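Cocosin 1 acidic chain (Cocos nucifera, PDB 5WPW) serves as a seed storage protein of coconut, an 11S globulin that assembles into hexamers and acts as a nutrient reservoir, and is a potential food allergen. Local coordinates at residues A[30-33]-A[34-37]; A[333-336]-A[337-341]; A[278-281]-A[282-285]; A[378-381]-A[382-386]. The protein carries 2 engineered substitutions. One frame throughout, in Å; residues are numbered along the deposited sequence.

Contact 1: A[30-33]-A[34-37]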
loop_
_atom_site.group_PDB
_atom_site.type_symbol
_atom_site.label_atom_id
_atom_site.label_comp_id
_atom_site.label_asym_id
_atom_site.label_seq_id
_atom_site.Cartn_x
_atom_site.Cartn_y
_atom_site.Cartn_z
ATOM N N ASP A 30 31.848 -8.149 15.535
ATOM C CA ASP A 30 31.731 -8.065 16.984
ATOM C C ASP A 30 32.260 -6.752 17.547
ATOM O O ASP A 30 32.054 -6.474 18.733
ATOM C CB ASP A 30 32.459 -9.244 17.633
ATOM C CG ASP A 30 31.667 -10.537 17.534
ATOM O OD1 ASP A 30 30.839 -10.794 18.438
ATOM O OD2 ASP A 30 31.865 -11.293 16.556
ATOM N N ASN A 31 32.952 -5.961 16.736
ATOM C CA ASN A 31 33.280 -4.589 17.087
ATOM C C ASN A 31 32.020 -3.832 17.512
ATOM O O ASN A 31 30.946 -4.013 16.929
ATOM C CB ASN A 31 33.951 -3.932 15.870
ATOM C CG ASN A 31 34.644 -2.629 16.201
ATOM O OD1 ASN A 31 33.995 -1.622 16.470
ATOM N ND2 ASN A 31 35.976 -2.634 16.153
ATOM N N GLU A 32 32.153 -2.980 18.540
ATOM C CA GLU A 32 30.998 -2.244 19.055
ATOM C C GLU A 32 30.302 -1.444 17.962
ATOM O O GLU A 32 29.070 -1.337 17.944
ATOM C CB GLU A 32 31.426 -1.309 20.186
ATOM C CG GLU A 32 31.227 -1.845 21.596
ATOM C CD GLU A 32 31.655 -0.839 22.658
ATOM O OE1 GLU A 32 31.475 0.380 22.428
ATOM O OE2 GLU A 32 32.177 -1.263 23.715
ATOM N N GLN A 33 31.072 -0.860 17.051
ATOM C CA GLN A 33 30.493 0.000 16.028
ATOM C C GLN A 33 29.666 -0.795 15.022
ATOM O O GLN A 33 28.597 -0.339 14.592
ATOM C CB GLN A 33 31.613 0.783 15.349
ATOM C CG GLN A 33 32.561 1.330 16.390
ATOM C CD GLN A 33 33.700 2.113 15.803
ATOM O OE1 GLN A 33 33.541 3.278 15.443
ATOM N NE2 GLN A 33 34.865 1.484 15.717
ATOM N N PHE A 34 30.146 -1.983 14.638
ATOM C CA PHE A 34 29.357 -2.895 13.819
ATOM C C PHE A 34 28.148 -3.412 14.582
ATOM O O PHE A 34 27.054 -3.544 14.023
ATOM C CB PHE A 34 30.225 -4.065 13.367
ATOM C CG PHE A 34 30.964 -3.797 12.111
ATOM C CD1 PHE A 34 30.285 -3.690 10.916
ATOM C CD2 PHE A 34 32.331 -3.645 12.118
ATOM C CE1 PHE A 34 30.958 -3.431 9.751
ATOM C CE2 PHE A 34 33.005 -3.390 10.961
ATOM C CZ PHE A 34 32.317 -3.284 9.772
ATOM N N ARG A 35 28.330 -3.721 15.863
ATOM C CA ARG A 35 27.199 -4.136 16.673
ATOM C C ARG A 35 26.206 -2.991 16.870
ATOM O O ARG A 35 24.999 -3.228 16.918
ATOM C CB ARG A 35 27.689 -4.691 18.016
ATOM C CG ARG A 35 28.048 -6.186 17.961
ATOM C CD ARG A 35 28.270 -6.780 19.348
ATOM N NE ARG A 35 29.461 -6.227 19.993
ATOM C CZ ARG A 35 30.195 -6.866 20.902
ATOM N NH1 ARG A 35 29.869 -8.097 21.286
ATOM N NH2 ARG A 35 31.265 -6.270 21.425
ATOM N N CYS A 36 26.675 -1.747 16.953
ATOM C CA CYS A 36 25.718 -0.652 17.043
ATOM C C CYS A 36 24.971 -0.482 15.730
ATOM O O CYS A 36 23.759 -0.264 15.729
ATOM C CB CYS A 36 26.412 0.652 17.435
ATOM S SG CYS A 36 25.374 2.169 17.234
ATOM N N ALA A 37 25.673 -0.604 14.601
ATOM C CA ALA A 37 25.035 -0.426 13.309
ATOM C C ALA A 37 24.196 -1.630 12.910
ATOM O O ALA A 37 23.321 -1.493 12.057
ATOM C CB ALA A 37 26.088 -0.160 12.226
#

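Contact 2: A[333-336]-A[337-341]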
loop_
_atom_site.group_PDB
_atom_site.type_symbol
_atom_site.label_atom_id
_atom_site.label_comp_id
_atom_site.label_asym_id
_atom_site.label_seq_id
_atom_site.Cartn_x
_atom_site.Cartn_y
_atom_site.Cartn_z
ATOM N N GLY A 333 39.581 12.527 12.539
ATOM C CA GLY A 333 40.720 11.860 11.946
ATOM C C GLY A 333 40.619 11.896 10.444
ATOM O O GLY A 333 39.636 12.372 9.871
ATOM N N GLU A 334 41.672 11.394 9.813
ATOM C CA GLU A 334 41.712 11.250 8.374
ATOM C C GLU A 334 41.022 9.947 7.997
ATOM O O GLU A 334 40.767 9.089 8.839
ATOM C CB GLU A 334 43.173 11.289 7.890
ATOM C CG GLU A 334 43.405 11.241 6.367
ATOM C CD GLU A 334 44.880 11.415 5.959
ATOM O OE1 GLU A 334 45.622 10.403 5.918
ATOM O OE2 GLU A 334 45.286 12.556 5.643
ATOM N N LEU A 335 40.683 9.812 6.733
ATOM C CA LEU A 335 40.303 8.525 6.185
ATOM C C LEU A 335 41.079 8.367 4.892
ATOM O O LEU A 335 41.225 9.336 4.138
ATOM C CB LEU A 335 38.785 8.428 5.933
ATOM C CG LEU A 335 37.845 7.838 6.986
ATOM C CD1 LEU A 335 36.493 7.569 6.355
ATOM C CD2 LEU A 335 38.378 6.557 7.587
ATOM N N ARG A 336 41.589 7.162 4.638
ATOM C CA ARG A 336 42.266 6.906 3.378
ATOM C C ARG A 336 41.695 5.646 2.749
ATOM O O ARG A 336 40.859 4.951 3.339
ATOM C CB ARG A 336 43.788 6.789 3.561
ATOM C CG ARG A 336 44.203 5.829 4.653
ATOM C CD ARG A 336 45.675 6.008 5.058
ATOM N NE ARG A 336 45.982 5.283 6.290
ATOM C CZ ARG A 336 46.089 3.959 6.373
ATOM N NH1 ARG A 336 45.914 3.205 5.291
ATOM N NH2 ARG A 336 46.367 3.387 7.540
ATOM N N GLN A 337 42.149 5.375 1.526
ATOM C CA GLN A 337 41.691 4.222 0.766
ATOM C C GLN A 337 41.716 2.944 1.601
ATOM O O GLN A 337 42.708 2.629 2.274
ATOM C CB GLN A 337 42.553 4.049 -0.486
ATOM C CG GLN A 337 42.285 2.753 -1.238
ATOM C CD GLN A 337 42.893 2.742 -2.622
ATOM O OE1 GLN A 337 42.885 3.760 -3.322
ATOM N NE2 GLN A 337 43.444 1.597 -3.021
ATOM N N GLY A 338 40.602 2.215 1.566
ATOM C CA GLY A 338 40.494 0.932 2.231
ATOM C C GLY A 338 39.986 0.978 3.651
ATOM O O GLY A 338 39.791 -0.085 4.252
ATOM N N GLN A 339 39.746 2.163 4.205
ATOM C CA GLN A 339 39.266 2.283 5.572
ATOM C C GLN A 339 37.763 2.521 5.621
ATOM O O GLN A 339 37.167 3.115 4.716
ATOM C CB GLN A 339 39.978 3.419 6.300
ATOM C CG GLN A 339 41.480 3.359 6.104
ATOM C CD GLN A 339 42.213 4.311 6.997
ATOM O OE1 GLN A 339 41.832 5.462 7.139
ATOM N NE2 GLN A 339 43.286 3.830 7.612
ATOM N N LEU A 340 37.191 2.128 6.737
ATOM C CA LEU A 340 35.754 2.113 6.934
ATOM C C LEU A 340 35.420 2.868 8.206
ATOM O O LEU A 340 36.147 2.782 9.203
ATOM C CB LEU A 340 35.253 0.681 7.009
ATOM C CG LEU A 340 33.770 0.433 7.233
ATOM C CD1 LEU A 340 33.358 -0.810 6.470
ATOM C CD2 LEU A 340 33.521 0.259 8.711
ATOM N N LEU A 341 34.305 3.589 8.176
ATOM C CA LEU A 341 33.861 4.363 9.328
ATOM C C LEU A 341 32.354 4.223 9.426
ATOM O O LEU A 341 31.651 4.521 8.459
ATOM C CB LEU A 341 34.223 5.847 9.191
ATOM C CG LEU A 341 33.846 6.773 10.345
ATOM C CD1 LEU A 341 34.636 6.374 11.599
ATOM C CD2 LEU A 341 34.064 8.275 9.997
#

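Contact 3: A[278-281]-A[282-285]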
loop_
_atom_site.group_PDB
_atom_site.type_symbol
_atom_site.label_atom_id
_atom_site.label_comp_id
_atom_site.label_asym_id
_atom_site.label_seq_id
_atom_site.Cartn_x
_atom_site.Cartn_y
_atom_site.Cartn_z
ATOM N N LEU A 278 15.957 2.211 -7.620
ATOM C CA LEU A 278 16.144 0.764 -7.742
ATOM C C LEU A 278 15.076 0.105 -6.882
ATOM O O LEU A 278 15.209 0.069 -5.649
ATOM C CB LEU A 278 17.537 0.350 -7.295
ATOM C CG LEU A 278 17.847 -1.150 -7.283
ATOM C CD1 LEU A 278 17.706 -1.678 -8.681
ATOM C CD2 LEU A 278 19.241 -1.429 -6.697
ATOM N N PRO A 279 14.019 -0.425 -7.486
ATOM C CA PRO A 279 12.837 -0.801 -6.690
ATOM C C PRO A 279 13.113 -1.806 -5.594
ATOM O O PRO A 279 12.531 -1.683 -4.514
ATOM C CB PRO A 279 11.884 -1.367 -7.751
ATOM C CG PRO A 279 12.289 -0.692 -8.998
ATOM C CD PRO A 279 13.760 -0.500 -8.930
ATOM N N ILE A 280 13.995 -2.783 -5.828
ATOM C CA ILE A 280 14.183 -3.866 -4.866
ATOM C C ILE A 280 14.651 -3.348 -3.513
ATOM O O ILE A 280 14.451 -4.011 -2.493
ATOM C CB ILE A 280 15.167 -4.930 -5.412
ATOM C CG1 ILE A 280 15.085 -6.201 -4.555
ATOM C CG2 ILE A 280 16.615 -4.397 -5.457
ATOM C CD1 ILE A 280 15.940 -7.341 -5.044
ATOM N N LEU A 281 15.232 -2.144 -3.469
ATOM C CA LEU A 281 15.764 -1.649 -2.214
ATOM C C LEU A 281 14.669 -1.447 -1.178
ATOM O O LEU A 281 14.974 -1.408 0.013
ATOM C CB LEU A 281 16.513 -0.325 -2.427
ATOM C CG LEU A 281 17.747 -0.436 -3.329
ATOM C CD1 LEU A 281 18.583 0.841 -3.360
ATOM C CD2 LEU A 281 18.586 -1.605 -2.866
ATOM N N ARG A 282 13.417 -1.283 -1.608
ATOM C CA ARG A 282 12.319 -1.132 -0.654
ATOM C C ARG A 282 12.066 -2.406 0.142
ATOM O O ARG A 282 11.418 -2.345 1.192
ATOM C CB ARG A 282 11.033 -0.697 -1.374
ATOM C CG ARG A 282 10.311 -1.798 -2.158
ATOM C CD ARG A 282 9.250 -1.191 -3.085
ATOM N NE ARG A 282 8.934 -2.080 -4.203
ATOM C CZ ARG A 282 7.708 -2.494 -4.524
ATOM N NH1 ARG A 282 6.655 -2.102 -3.814
ATOM N NH2 ARG A 282 7.537 -3.310 -5.559
ATOM N N PHE A 283 12.531 -3.553 -0.355
ATOM C CA PHE A 283 12.544 -4.805 0.390
ATOM C C PHE A 283 13.880 -5.049 1.083
ATOM O O PHE A 283 13.900 -5.548 2.215
ATOM C CB PHE A 283 12.209 -5.963 -0.562
ATOM C CG PHE A 283 11.025 -5.675 -1.445
ATOM C CD1 PHE A 283 9.751 -5.615 -0.909
ATOM C CD2 PHE A 283 11.188 -5.420 -2.795
ATOM C CE1 PHE A 283 8.650 -5.332 -1.710
ATOM C CE2 PHE A 283 10.093 -5.139 -3.607
ATOM C CZ PHE A 283 8.825 -5.095 -3.064
ATOM N N ILE A 284 14.993 -4.672 0.440
ATOM C CA ILE A 284 16.313 -4.786 1.057
ATOM C C ILE A 284 16.421 -3.844 2.258
ATOM O O ILE A 284 17.132 -4.133 3.237
ATOM C CB ILE A 284 17.416 -4.495 0.002
ATOM C CG1 ILE A 284 17.409 -5.511 -1.155
ATOM C CG2 ILE A 284 18.803 -4.375 0.636
ATOM C CD1 ILE A 284 17.969 -6.909 -0.849
ATOM N N GLN A 285 15.721 -2.710 2.197
ATOM C CA GLN A 285 15.733 -1.669 3.236
ATOM C C GLN A 285 17.138 -1.111 3.464
ATOM O O GLN A 285 17.578 -0.895 4.596
ATOM C CB GLN A 285 15.129 -2.174 4.551
ATOM C CG GLN A 285 13.604 -2.178 4.556
ATOM C CD GLN A 285 13.032 -2.635 5.898
ATOM O OE1 GLN A 285 12.692 -3.804 6.075
ATOM N NE2 GLN A 285 12.934 -1.714 6.845
#

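Contact 4: A[378-381]-A[382-386]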
loop_
_atom_site.group_PDB
_atom_site.type_symbol
_atom_site.label_atom_id
_atom_site.label_comp_id
_atom_site.label_asym_id
_atom_site.label_seq_id
_atom_site.Cartn_x
_atom_site.Cartn_y
_atom_site.Cartn_z
ATOM N N THR A 378 19.106 23.706 2.235
ATOM C CA THR A 378 18.025 22.846 2.711
ATOM C C THR A 378 18.162 22.512 4.192
ATOM O O THR A 378 17.777 21.425 4.625
ATOM C CB THR A 378 17.972 21.553 1.896
ATOM O OG1 THR A 378 19.224 20.865 2.006
ATOM C CG2 THR A 378 17.694 21.827 0.438
ATOM N N SER A 379 18.701 23.423 4.986
ATOM C CA SER A 379 19.250 23.036 6.270
ATOM C C SER A 379 18.326 23.395 7.423
ATOM O O SER A 379 17.358 24.140 7.287
ATOM C CB SER A 379 20.611 23.687 6.481
ATOM O OG SER A 379 20.457 25.079 6.631
ATOM N N ALA A 380 18.679 22.863 8.588
ATOM C CA ALA A 380 17.919 23.126 9.798
ATOM C C ALA A 380 17.983 24.598 10.184
ATOM O O ALA A 380 16.961 25.204 10.543
ATOM C CB ALA A 380 18.462 22.259 10.929
ATOM N N LEU A 381 19.178 25.190 10.132
ATOM C CA LEU A 381 19.310 26.574 10.567
ATOM C C LEU A 381 18.632 27.515 9.591
ATOM O O LEU A 381 17.987 28.483 10.003
ATOM C CB LEU A 381 20.782 26.927 10.760
ATOM C CG LEU A 381 21.366 26.166 11.960
ATOM C CD1 LEU A 381 22.722 26.714 12.368
ATOM C CD2 LEU A 381 20.409 26.171 13.140
ATOM N N ARG A 382 18.730 27.244 8.293
ATOM C CA ARG A 382 18.076 28.159 7.369
ATOM C C ARG A 382 16.566 28.163 7.543
ATOM O O ARG A 382 15.907 29.122 7.130
ATOM C CB ARG A 382 18.414 27.824 5.921
ATOM C CG ARG A 382 18.237 29.059 5.037
ATOM C CD ARG A 382 19.000 28.988 3.759
ATOM N NE ARG A 382 18.274 28.243 2.735
ATOM C CZ ARG A 382 17.280 28.739 2.001
ATOM N NH1 ARG A 382 16.684 27.974 1.093
ATOM N NH2 ARG A 382 16.879 29.994 2.175
ATOM N N GLY A 383 16.004 27.117 8.153
ATOM C CA GLY A 383 14.572 27.065 8.322
ATOM C C GLY A 383 14.055 27.735 9.561
ATOM O O GLY A 383 12.838 27.822 9.733
ATOM N N MET A 384 14.941 28.190 10.427
ATOM C CA MET A 384 14.582 28.741 11.723
ATOM C C MET A 384 14.539 30.264 11.672
ATOM O O MET A 384 15.336 30.894 10.964
ATOM C CB MET A 384 15.589 28.292 12.786
ATOM C CG MET A 384 15.246 26.908 13.366
ATOM S SD MET A 384 16.544 26.364 14.470
ATOM C CE MET A 384 16.376 24.574 14.151
ATOM N N PRO A 385 13.599 30.876 12.392
ATOM C CA PRO A 385 13.535 32.345 12.423
ATOM C C PRO A 385 14.820 32.946 12.979
ATOM O O PRO A 385 15.413 32.426 13.929
ATOM C CB PRO A 385 12.344 32.626 13.344
ATOM C CG PRO A 385 11.496 31.356 13.272
ATOM C CD PRO A 385 12.487 30.244 13.131
ATOM N N VAL A 386 15.230 34.080 12.400
ATOM C CA VAL A 386 16.445 34.738 12.887
ATOM C C VAL A 386 16.408 34.898 14.404
ATOM O O VAL A 386 17.416 34.677 15.085
ATOM C CB VAL A 386 16.663 36.088 12.175
ATOM C CG1 VAL A 386 16.803 35.880 10.687
ATOM C CG2 VAL A 386 15.527 37.047 12.471
#

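Contact 1: A[30-33]-A[34-37]
D30 meets R35, whose side chain bends back at chi3 (-67°) toward the start of the helix. Their opposite charges probably attract weakly: D30 OD1 stands 4.0 Å from R35 NH1, well out of the guanidinium plane, and no N-H is aimed at it. The guanidinium makes its salt bridge through NE to E2 instead. The D30 carbonyl also sits over one guanidinium face, though so close that its exact placing is doubtful.

N31 follows as N-cap of helix 32-37. With CG anti to the backbone N (chi1 -166°), its amide turns in over the first turn, and OD1 takes Q33 N on a lone pair at 3.1 Å; Q33 NE2 adds a weak second bond to the same oxygen. This is N-capping by an asparagine, and it starts the short helix of the first cupin domain that C36 ties to C3 through a disulfide. N31 CB touches the edge of the F34 ring, 4.1 Å from F34 CD2, while N31 O receives R35 N at 2.8 Å.

E32 is exposed, and its carbonyl O accepts C36 N at a short 2.6 Å. Q33 O continues the ladder with A37 N, 2.9 Å away. The Q33 amide is held chiefly through OE1, which accepts from N9 N on the loop that runs past the helix, with NE2 on its weak bond to N31.

Contact 2: A[333-336]-A[337-341]
Q339 folds its side chain back over R336 and L335. Its CB lies 3.8 Å from L335 CD2 and also skirts the R336 carbonyl. CG comes closer to that carbonyl, 3.3 Å from R336 O. With CG anti to its own carbonyl carbon (chi1 -48°) and the chain extended beyond it, the amide is laid across the stem of the arginine, so that Q339 CD rests 3.4 Å from R336 CG. From there the two ends of the amide part company. OE1 accepts R336 N at 3.0 Å, the donor standing above the carbonyl plane rather than on a lone pair. NE2 comes down over the centre of the guanidinium face, 3.1 Å from R336 CZ, with the two planes 43° apart. NE2 and the guanidinium nitrogens are all donors, so this is a close approach over the face, neither a hydrogen bond nor a stack. R336 NH2 also has a long, weak ion pair with E12, a residue the Q339 side chain touches as well.

Further along the hairpin, L335 CD1 meets L341 CB at 4.0 Å, the two leucines crossing at about a right angle. The backbone closes with Q339 N on R336 O at 3.1 Å, and G338, at positive phi (91°), takes a conformation in which a beta carbon would jam against the carbonyl O of Q337. R336 to Q339 is thus a type II beta turn, here carrying the chain from strand 329-336 of one sheet to strand 340-343 of the other in the beta barrel of the second cupin domain.

Contact 3: A[278-281]-A[282-285]
At the edge of the R282 guanidinium, in its plane, lies the carbonyl oxygen of P279, 3.6 Å from R282 NE. One face of the same group has F283 CZ above its centre, and the F283 ring in turn has R282 CG over one face, so the arginine runs along the phenyl ring from stem to tip. R282 gets there because CG sits between the backbone N and the carbonyl carbon (chi1 76°) and the chain then stays extended to NE. That route also brings R282 CG within 3.2 Å of P279 O, which accepts R282 N from above the carbonyl plane.

Across the turn, I280 O is gripped twice: by F283 N at 2.9 Å, with the donor well above the carbonyl plane, and by I284 N at 3.1 Å, in that plane. The aliphatic sides follow the same spacing. I280 CG1 lies 4.2 Å from I284 CG1, the chains crossing at a slant, and L281 CD2 lies 4.2 Å from I284 CB. I280, L281 and I284 all rest on A117 of the first cupin domain, whereas R282 lies against D367 and brings NH2 close to like-charged R368 of a second subunit. Q285 N closes on L281 O at 2.7 Å, and Q285 itself leaves the helix with positive phi. A type I turn from L278 to L281 thus leads into a one-turn helix, 281-284, in the connection between strands 268-273 and 287-293 of the second cupin barrel.

Contact 4: A[378-381]-A[382-386]
S379 grips the turn after it in an ST motif: its OG accepts R382 N at 3.2 Å, and its carbonyl O takes G383 N in a weak bond. A type I turn from L381 to M384 follows, leading to P385 at the N-cap of helix 386-393. The tight side is apolar. M384 hangs back against the turn, with CG anti to its own carbonyl carbon (chi1 -85°), so that its SD lies 4.1 Å from L381 CD2 and its CE lies 4.5 Å from A380 CB. L381 carries this packing on to L389 and Y393, and M384 meets P54 of the third subunit.

R382 makes the looser, polar side. Within the turn little more than its CB touches, 3.5 Å from S379 OG; the chain then bends at chi3 and leaves for salt bridges to E103 and E81 of the third subunit, with NH1 also on K377 O. These salt bridges and the packing of M384 place the loop in a subunit interface of the hexamer. S379 OG, besides R382 N, is bonded to G376 O. Along the backbone, G383 N bonds to A380 O at 3.2 Å and M384 N bonds to L381 O at 3.1 Å, both donors well above the carbonyl planes.

How the contacts relate
Along the chain the order is contact 1, contact 3, contact 2, contact 4. Contact 1 belongs to the first cupin domain, the others to the second. Contacts 1 and 2 have centres about 17 Å apart and touch, F34 CZ lying 3.9 Å from L340 CD2, so the two domains meet where helix 32-37 packs on the start of strand 340-343. Contact 3 is about 28 Å from contact 2, on the opposite side of the chain's centre, where helix 281-284 packs against strands 61-67 and 114-118 of the first domain. Contact 4 stands apart, its centre more than 30 Å from each of the others, in the loop leading into helix 386-393 and lying against a neighbouring subunit.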